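Local coordinates for protein tartrate dehydrogenase/decarboxylase (Pseudomonas putida, PDB 3FLK) that oxidises tartrate with NAD to oxaloglycolate, converts meso-tartrate to D-glycerate and oxidatively decarboxylates D-malate to pyruvate, using a divalent metal ion, at residues D42-W46 / Q66-Y70; A119-R123 / F231-E236; A329-V333 / A355-L360. The protein carries 1 engineered substitution. The contacts are given in a common frame with arbitrary orientation. Numbering follows the deposited sequence.

In the fold
From the N terminus, contact 1 comes first: residues 42-46 take in the end of strand 39-43 and the loop after it, and the loop they open, with helix 49-55 inside, closes when residues 66-70 return just before strand 72-77. The chain then adds strands 72-77 and 105-111 to the large mixed sheet. Contact 2 closes a much longer loop, joining the loop between strands 105-111 and 129-135 to the end of helix 224-233, beside the second subunit. Contact 3 pairs the last two helices, 317-336 and 349-361. The three follow in series, so none nests or crosses. Contacts 1 and 2 lie on opposite sides of the chain's centre, their centres 41 Å apart.

Contact 1: residues D42-W46 / Q66-Y70; sequences DTFEW and QLKQY
Asp42 and Thr43 end strand 39-43 and residues 44-46 leave it as loop, whereas residues 66-70 come off helix 63-67 into a type I beta turn, Leu67 to Tyr70, with Tyr70 N bonded to Leu67 O at 3.1 Å. The backbones stay apart: CA of Asp42 lies 9.2 Å from CA of Tyr70, and CA of Phe44 9.9 Å from CA of Leu67, so side chains fill the gap. The polar link is direct: Tyr70 OH donates to Asp42 OD2 at 2.8 Å, with the carboxylate oxygen near the plane of the phenol ring. Arg7, on the neighbouring strand 6-13, adds a cation-pi contact to Tyr70. Strand 39-43, outermost on its side of the sheet within this chain, runs parallel to 6-13; the contact packs the residues leaving it against the turn after helix 63-67, within the isocitrate/isopropylmalate dehydrogenase fold. Aromatic packing comes next. Phe44 (chi1 m) turns its edge to the face of Tyr70 (chi1 m) in an offset edge-to-face pair, centroids 5.5 Å apart and planes at 85°. Leu67 (m, t) provides the apolar wedge: its CD2 lies over one face of Phe44, 4.1 Å from CE2, and 3.7 Å from CH2 of Trp46 (chi1 p). One water bridges the far end, accepting from Trp46 NE1 at 2.9 Å and donating to Gln66 OE1 at 2.7 Å, while Gln66 NE2 bonds Asp62.

Contact 2: residues A119-R123 / F231-E236; sequences ALANR and FVLQPE. With SO4 (sulfate ion), chain K.
This contact lies at the subunit interface of the homodimer, where the loop between strands 105-111 and 129-135 meets the C-terminal end of helix 224-233; Ala119 and Ala121 make backbone hydrogen bonds to the second subunit. Residues 119-123 are irregular, and Asn122 has positive phi (59/38). Helical geometry persists through Leu233, breaks at Gln234 (-146/69) and gives way to a 3-10 segment from Pro235. The backbones come nearest at Leu120 and Val232, CA to CA 6.9 Å, and open to 9.2 Å between the CA atoms of Arg123 and Pro235. Leu120 (m, t) points into the helix end: its CD2 lies 3.8 Å from Val232 CG1 and 3.5 Å from Val232 O, and its CD1 3.9 Å from Pro235 CG. Cys258 of helix 245-258 also packs on Leu120 and Val232. Arg123 (chi1 -109°, between wells; chi2 p, chi3 t) brings its guanidinium past Pro235, NH2 3.8 Å from Pro235 CD, and reaches Glu236 (chi1 p) in a salt bridge, NH2 to OE1 2.7 Å, N-H...O angle 162°. A sulfate ion, probably from the crystallisation liquor, accepts a weak bond from Gln234 NE2 to its O3 at 3.5 Å. Arg123 NH2 also lies 2.9 Å from Leu233 O, but the angle is too poor for a hydrogen bond; with NE buried and unpartnered, the polar hold of this arginine across the contact rests on one charged bond.

Contact 3: residues A329-V333 / A355-L360; sequences AIERV and AISDTL
Two helical segments, 329-333 of helix 317-336 and 355-360 of helix 349-361, cross at 117° with axes 8.8 Å apart at closest approach, a steep packing joined by side-chain contacts. Ala355 begins the second segment, its CB 4.0 Å from Val333 CG2. Its carbonyl takes two bonds from one turn later, Thr359 N to Ala355 O at 3.0 Å and Thr359 OG1 to Ala355 O at 2.7 Å. Ile356 (m, t) meets three residues of the other helix: CG1 lies 3.7 Å from Val333 CG2, CG2 3.8 Å from Ala329 CB, and CD1 4.3 Å from Ile330 CG1. Ser357 faces away toward helix 17-35. Thr359 (chi1 m) points back across: OG1 is 3.7 Å from Val333 CG2 and CG2 is 4.0 Å from Ala329 CA and 3.8 Å from Arg332 CD. Satisfying the hydroxyl within its own helix suits this largely apolar surface. Arg332 is extended (m, t, t), lending its aliphatic part here while NE bonds Asn328. At Leu360 the backbones are closest, CA of Ala329 to CA of Leu360 5.2 Å, and Ala329 CB lies 4.0 Å from Leu360 CB; the small alanine permits this approach. Around the pair, Ile299 and Ile302 of helix 299-313 pack against Ile330 and Ile356, while Val27 of helix 17-35 touches Ile356 and Leu360, so the crossing belongs to a four-helix cluster.

Contact 1: residues D42-W46 / Q66-Y70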
loop_
_atom_site.group_PDB
_atom_site.type_symbol
_atom_site.label_atom_id
_atom_site.label_comp_id
_atom_site.label_asym_id
_atom_site.label_seq_id
_atom_site.Cartn_x
_atom_site.Cartn_y
_atom_site.Cartn_z
ATOM N N ASP A 42 10.186 -9.509 33.613
ATOM C CA ASP A 42 9.179 -10.496 33.984
ATOM C C ASP A 42 8.458 -10.962 32.726
ATOM O O ASP A 42 8.024 -10.143 31.910
ATOM C CB ASP A 42 8.177 -9.917 34.989
ATOM C CG ASP A 42 8.743 -9.819 36.399
ATOM O OD1 ASP A 42 9.494 -10.727 36.819
ATOM O OD2 ASP A 42 8.420 -8.833 37.096
ATOM N N THR A 43 8.339 -12.278 32.573
ATOM C CA THR A 43 7.746 -12.869 31.378
ATOM C C THR A 43 6.297 -13.288 31.623
ATOM O O THR A 43 5.984 -13.917 32.635
ATOM C CB THR A 43 8.582 -14.064 30.865
ATOM O OG1 THR A 43 9.948 -13.660 30.715
ATOM C CG2 THR A 43 8.063 -14.558 29.516
ATOM N N PHE A 44 5.425 -12.922 30.688
ATOM C CA PHE A 44 4.009 -13.271 30.749
ATOM C C PHE A 44 3.640 -14.203 29.603
ATOM O O PHE A 44 4.049 -13.985 28.459
ATOM C CB PHE A 44 3.140 -12.011 30.715
ATOM C CG PHE A 44 3.339 -11.104 31.898
ATOM C CD1 PHE A 44 2.615 -11.301 33.069
ATOM C CD2 PHE A 44 4.254 -10.059 31.846
ATOM C CE1 PHE A 44 2.793 -10.467 34.167
ATOM C CE2 PHE A 44 4.443 -9.221 32.941
ATOM C CZ PHE A 44 3.709 -9.426 34.103
ATOM N N GLU A 45 2.865 -15.239 29.924
ATOM C CA GLU A 45 2.500 -16.281 28.965
ATOM C C GLU A 45 1.220 -15.955 28.200
ATOM O O GLU A 45 0.907 -16.604 27.199
ATOM C CB GLU A 45 2.354 -17.637 29.669
ATOM C CG GLU A 45 3.572 -18.069 30.488
ATOM C CD GLU A 45 4.814 -18.289 29.641
ATOM O OE1 GLU A 45 4.789 -19.172 28.757
ATOM O OE2 GLU A 45 5.822 -17.583 29.868
ATOM N N TRP A 46 0.479 -14.954 28.671
ATOM C CA TRP A 46 -0.752 -14.549 27.996
ATOM C C TRP A 46 -0.503 -13.621 26.805
ATOM O O TRP A 46 0.646 -13.434 26.391
ATOM C CB TRP A 46 -1.803 -13.998 28.971
ATOM C CG TRP A 46 -1.289 -13.199 30.133
ATOM C CD1 TRP A 46 -0.950 -13.673 31.367
ATOM C CD2 TRP A 46 -1.112 -11.779 30.187
ATOM N NE1 TRP A 46 -0.552 -12.640 32.181
ATOM C CE2 TRP A 46 -0.645 -11.466 31.483
ATOM C CE3 TRP A 46 -1.296 -10.741 29.264
ATOM C CZ2 TRP A 46 -0.358 -10.156 31.879
ATOM C CZ3 TRP A 46 -1.008 -9.440 29.657
ATOM C CH2 TRP A 46 -0.543 -9.161 30.956
ATOM N N GLN A 66 -2.068 -5.291 35.881
ATOM C CA GLN A 66 -0.771 -5.960 35.981
ATOM C C GLN A 66 0.343 -5.210 35.252
ATOM O O GLN A 66 1.439 -5.046 35.791
ATOM C CB GLN A 66 -0.861 -7.399 35.465
ATOM C CG GLN A 66 -1.760 -8.309 36.293
ATOM C CD GLN A 66 -1.689 -9.761 35.858
ATOM O OE1 GLN A 66 -0.608 -10.347 35.778
ATOM N NE2 GLN A 66 -2.845 -10.352 35.582
ATOM N N LEU A 67 0.058 -4.746 34.038
ATOM C CA LEU A 67 1.083 -4.118 33.201
ATOM C C LEU A 67 1.411 -2.673 33.578
ATOM O O LEU A 67 2.487 -2.176 33.237
ATOM C CB LEU A 67 0.721 -4.223 31.716
ATOM C CG LEU A 67 0.661 -5.626 31.103
ATOM C CD1 LEU A 67 0.389 -5.515 29.624
ATOM C CD2 LEU A 67 1.940 -6.425 31.352
ATOM N N LYS A 68 0.496 -2.006 34.281
ATOM C CA LYS A 68 0.741 -0.640 34.759
ATOM C C LYS A 68 1.828 -0.572 35.836
ATOM O O LYS A 68 2.363 0.503 36.121
ATOM C CB LYS A 68 -0.553 0.017 35.252
ATOM C CG LYS A 68 -1.329 0.736 34.154
ATOM C CD LYS A 68 -2.292 1.776 34.723
ATOM C CE LYS A 68 -3.660 1.184 35.039
ATOM N NZ LYS A 68 -4.457 0.921 33.807
ATOM N N GLN A 69 2.160 -1.725 36.414
ATOM C CA GLN A 69 3.234 -1.831 37.404
ATOM C C GLN A 69 4.616 -1.879 36.743
ATOM O O GLN A 69 5.642 -1.912 37.431
ATOM C CB GLN A 69 3.037 -3.068 38.293
ATOM C CG GLN A 69 1.604 -3.299 38.799
ATOM C CD GLN A 69 0.969 -2.056 39.405
ATOM O OE1 GLN A 69 -0.079 -1.597 38.943
ATOM N NE2 GLN A 69 1.604 -1.500 40.433
ATOM N N TYR A 70 4.636 -1.873 35.410
ATOM C CA TYR A 70 5.879 -1.962 34.647
ATOM C C TYR A 70 6.192 -0.670 33.902
ATOM O O TYR A 70 5.289 0.092 33.550
ATOM C CB TYR A 70 5.832 -3.155 33.684
ATOM C CG TYR A 70 5.827 -4.486 34.396
ATOM C CD1 TYR A 70 7.014 -5.177 34.626
ATOM C CD2 TYR A 70 4.636 -5.047 34.859
ATOM C CE1 TYR A 70 7.018 -6.395 35.292
ATOM C CE2 TYR A 70 4.628 -6.265 35.528
ATOM C CZ TYR A 70 5.823 -6.933 35.739
ATOM O OH TYR A 70 5.825 -8.138 36.397
HETATM O O HOH W 1 -0.165 -12.933 35.075
#

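Contact 2: residues A119-R123 / F231-E236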
loop_
_atom_site.group_PDB
_atom_site.type_symbol
_atom_site.label_atom_id
_atom_site.label_comp_id
_atom_site.label_asym_id
_atom_site.label_seq_id
_atom_site.Cartn_x
_atom_site.Cartn_y
_atom_site.Cartn_z
ATOM N N ALA A 119 17.022 -4.595 -2.292
ATOM C CA ALA A 119 15.984 -5.063 -3.206
ATOM C C ALA A 119 15.871 -4.170 -4.441
ATOM O O ALA A 119 15.415 -4.614 -5.494
ATOM C CB ALA A 119 14.650 -5.137 -2.488
ATOM N N LEU A 120 16.286 -2.915 -4.296
ATOM C CA LEU A 120 16.216 -1.937 -5.376
ATOM C C LEU A 120 17.533 -1.854 -6.141
ATOM O O LEU A 120 18.612 -1.915 -5.547
ATOM C CB LEU A 120 15.843 -0.554 -4.829
ATOM C CG LEU A 120 14.616 -0.417 -3.917
ATOM C CD1 LEU A 120 14.512 1.005 -3.389
ATOM C CD2 LEU A 120 13.325 -0.825 -4.623
ATOM N N ALA A 121 17.434 -1.711 -7.459
ATOM C CA ALA A 121 18.606 -1.582 -8.316
ATOM C C ALA A 121 19.160 -0.162 -8.264
ATOM O O ALA A 121 18.404 0.800 -8.104
ATOM C CB ALA A 121 18.261 -1.967 -9.747
ATOM N N ASN A 122 20.483 -0.046 -8.392
ATOM C CA ASN A 122 21.186 1.245 -8.435
ATOM C C ASN A 122 20.969 2.118 -7.193
ATOM O O ASN A 122 20.841 3.340 -7.294
ATOM C CB ASN A 122 20.832 2.031 -9.711
ATOM C CG ASN A 122 21.028 1.217 -10.985
ATOM O OD1 ASN A 122 20.226 1.310 -11.917
ATOM N ND2 ASN A 122 22.096 0.419 -11.031
ATOM N N ARG A 123 20.924 1.477 -6.027
ATOM C CA ARG A 123 20.762 2.185 -4.758
ATOM C C ARG A 123 21.955 1.985 -3.832
ATOM O O ARG A 123 22.459 0.870 -3.676
ATOM C CB ARG A 123 19.459 1.775 -4.060
ATOM C CG ARG A 123 18.375 2.852 -4.060
ATOM C CD ARG A 123 17.936 3.244 -5.465
ATOM N NE ARG A 123 17.250 4.535 -5.480
ATOM C CZ ARG A 123 16.824 5.150 -6.581
ATOM N NH1 ARG A 123 17.009 4.602 -7.776
ATOM N NH2 ARG A 123 16.209 6.322 -6.490
ATOM N N PHE A 231 8.419 4.970 -2.977
ATOM C CA PHE A 231 9.257 4.186 -2.061
ATOM C C PHE A 231 10.206 3.281 -2.846
ATOM O O PHE A 231 11.353 3.061 -2.447
ATOM C CB PHE A 231 8.388 3.341 -1.118
ATOM C CG PHE A 231 8.070 4.009 0.200
ATOM C CD1 PHE A 231 7.838 5.382 0.277
ATOM C CD2 PHE A 231 7.975 3.251 1.364
ATOM C CE1 PHE A 231 7.538 5.989 1.492
ATOM C CE2 PHE A 231 7.671 3.849 2.588
ATOM C CZ PHE A 231 7.456 5.221 2.652
ATOM N N VAL A 232 9.710 2.769 -3.969
ATOM C CA VAL A 232 10.466 1.884 -4.845
ATOM C C VAL A 232 11.369 2.661 -5.808
ATOM O O VAL A 232 12.519 2.275 -6.031
ATOM C CB VAL A 232 9.517 0.938 -5.632
ATOM C CG1 VAL A 232 10.265 0.162 -6.715
ATOM C CG2 VAL A 232 8.815 -0.023 -4.676
ATOM N N LEU A 233 10.849 3.753 -6.366
ATOM C CA LEU A 233 11.549 4.477 -7.437
ATOM C C LEU A 233 12.462 5.606 -6.961
ATOM O O LEU A 233 13.512 5.844 -7.560
ATOM C CB LEU A 233 10.555 4.995 -8.485
ATOM C CG LEU A 233 9.844 3.943 -9.345
ATOM C CD1 LEU A 233 8.640 4.544 -10.053
ATOM C CD2 LEU A 233 10.800 3.309 -10.348
ATOM N N GLN A 234 12.066 6.308 -5.902
ATOM C CA GLN A 234 12.913 7.367 -5.336
ATOM C C GLN A 234 12.807 7.502 -3.808
ATOM O O GLN A 234 12.289 8.500 -3.297
ATOM C CB GLN A 234 12.694 8.716 -6.047
ATOM C CG GLN A 234 11.240 9.124 -6.254
ATOM C CD GLN A 234 11.090 10.561 -6.740
ATOM O OE1 GLN A 234 10.024 11.158 -6.604
ATOM N NE2 GLN A 234 12.157 11.119 -7.310
ATOM N N PRO A 235 13.324 6.497 -3.072
ATOM C CA PRO A 235 13.235 6.493 -1.609
ATOM C C PRO A 235 14.086 7.581 -0.941
ATOM O O PRO A 235 13.873 7.888 0.234
ATOM C CB PRO A 235 13.761 5.104 -1.231
ATOM C CG PRO A 235 14.669 4.731 -2.351
ATOM C CD PRO A 235 14.043 5.313 -3.582
ATOM N N GLU A 236 15.026 8.160 -1.688
ATOM C CA GLU A 236 15.914 9.209 -1.165
ATOM C C GLU A 236 15.180 10.498 -0.774
ATOM O O GLU A 236 15.679 11.283 0.033
ATOM C CB GLU A 236 17.045 9.517 -2.161
ATOM C CG GLU A 236 16.592 10.127 -3.494
ATOM C CD GLU A 236 16.314 9.091 -4.579
ATOM O OE1 GLU A 236 16.067 7.907 -4.256
ATOM O OE2 GLU A 236 16.350 9.470 -5.770
HETATM S S SO4 K . 10.870 15.072 -8.225
HETATM O O1 SO4 K . 11.798 14.518 -9.207
HETATM O O2 SO4 K . 9.501 14.915 -8.707
HETATM O O3 SO4 K . 11.018 14.368 -6.953
HETATM O O4 SO4 K . 11.158 16.489 -8.029
#

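Contact 3: residues A329-V333 / A355-L360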
loop_
_atom_site.group_PDB
_atom_site.type_symbol
_atom_site.label_atom_id
_atom_site.label_comp_id
_atom_site.label_asym_id
_atom_site.label_seq_id
_atom_site.Cartn_x
_atom_site.Cartn_y
_atom_site.Cartn_z
ATOM N N ALA A 329 26.577 -2.659 17.199
ATOM C CA ALA A 329 26.696 -4.118 17.151
ATOM C C ALA A 329 25.873 -4.724 16.009
ATOM O O ALA A 329 26.343 -5.622 15.312
ATOM C CB ALA A 329 26.294 -4.729 18.490
ATOM N N ILE A 330 24.651 -4.224 15.828
ATOM C CA ILE A 330 23.782 -4.644 14.725
ATOM C C ILE A 330 24.438 -4.356 13.368
ATOM O O ILE A 330 24.502 -5.242 12.513
ATOM C CB ILE A 330 22.367 -3.991 14.821
ATOM C CG1 ILE A 330 21.561 -4.633 15.956
ATOM C CG2 ILE A 330 21.609 -4.127 13.500
ATOM C CD1 ILE A 330 20.382 -3.800 16.450
ATOM N N GLU A 331 24.935 -3.130 13.194
ATOM C CA GLU A 331 25.627 -2.711 11.966
ATOM C C GLU A 331 26.809 -3.618 11.623
ATOM O O GLU A 331 26.964 -4.034 10.473
ATOM C CB GLU A 331 26.124 -1.265 12.088
ATOM C CG GLU A 331 25.043 -0.193 12.005
ATOM C CD GLU A 331 25.491 1.153 12.572
ATOM O OE1 GLU A 331 26.716 1.407 12.656
ATOM O OE2 GLU A 331 24.611 1.961 12.943
ATOM N N ARG A 332 27.633 -3.916 12.625
ATOM C CA ARG A 332 28.843 -4.727 12.436
ATOM C C ARG A 332 28.529 -6.160 12.011
ATOM O O ARG A 332 29.158 -6.699 11.100
ATOM C CB ARG A 332 29.700 -4.716 13.706
ATOM C CG ARG A 332 30.424 -3.395 13.944
ATOM C CD ARG A 332 31.057 -3.345 15.322
ATOM N NE ARG A 332 31.849 -2.132 15.515
ATOM C CZ ARG A 332 33.177 -2.080 15.457
ATOM N NH1 ARG A 332 33.886 -3.178 15.216
ATOM N NH2 ARG A 332 33.802 -0.926 15.646
ATOM N N VAL A 333 27.543 -6.759 12.672
ATOM C CA VAL A 333 27.107 -8.124 12.385
ATOM C C VAL A 333 26.555 -8.254 10.955
ATOM O O VAL A 333 26.858 -9.225 10.250
ATOM C CB VAL A 333 26.101 -8.603 13.466
ATOM C CG1 VAL A 333 25.146 -9.649 12.935
ATOM C CG2 VAL A 333 26.852 -9.119 14.693
ATOM N N ALA A 355 25.982 -13.503 18.197
ATOM C CA ALA A 355 26.953 -12.677 17.473
ATOM C C ALA A 355 26.832 -11.186 17.808
ATOM O O ALA A 355 27.842 -10.497 17.960
ATOM C CB ALA A 355 26.826 -12.901 15.969
ATOM N N ILE A 356 25.600 -10.696 17.924
ATOM C CA ILE A 356 25.358 -9.295 18.281
ATOM C C ILE A 356 25.753 -9.040 19.737
ATOM O O ILE A 356 26.409 -8.041 20.042
ATOM C CB ILE A 356 23.886 -8.872 18.009
ATOM C CG1 ILE A 356 23.587 -8.942 16.507
ATOM C CG2 ILE A 356 23.618 -7.457 18.538
ATOM C CD1 ILE A 356 22.107 -8.903 16.143
ATOM N N SER A 357 25.367 -9.958 20.620
ATOM C CA SER A 357 25.708 -9.884 22.038
ATOM C C SER A 357 27.227 -9.870 22.262
ATOM O O SER A 357 27.737 -9.055 23.037
ATOM C CB SER A 357 25.060 -11.045 22.799
ATOM O OG SER A 357 25.146 -10.846 24.198
ATOM N N ASP A 358 27.939 -10.761 21.570
ATOM C CA ASP A 358 29.399 -10.833 21.673
ATOM C C ASP A 358 30.090 -9.593 21.112
ATOM O O ASP A 358 31.031 -9.076 21.719
ATOM C CB ASP A 358 29.942 -12.081 20.972
ATOM C CG ASP A 358 31.450 -12.217 21.112
ATOM O OD1 ASP A 358 31.959 -12.100 22.250
ATOM O OD2 ASP A 358 32.128 -12.434 20.083
ATOM N N THR A 359 29.630 -9.132 19.951
ATOM C CA THR A 359 30.157 -7.920 19.321
ATOM C C THR A 359 29.988 -6.713 20.247
ATOM O O THR A 359 30.907 -5.906 20.398
ATOM C CB THR A 359 29.479 -7.660 17.954
ATOM O OG1 THR A 359 29.701 -8.782 17.093
ATOM C CG2 THR A 359 30.029 -6.408 17.287
ATOM N N LEU A 360 28.817 -6.609 20.873
ATOM C CA LEU A 360 28.520 -5.521 21.802
ATOM C C LEU A 360 29.480 -5.519 22.993
ATOM O O LEU A 360 30.015 -4.472 23.364
ATOM C CB LEU A 360 27.066 -5.604 22.278
ATOM C CG LEU A 360 26.488 -4.446 23.099
ATOM C CD1 LEU A 360 25.010 -4.308 22.816
ATOM C CD2 LEU A 360 26.724 -4.644 24.588
#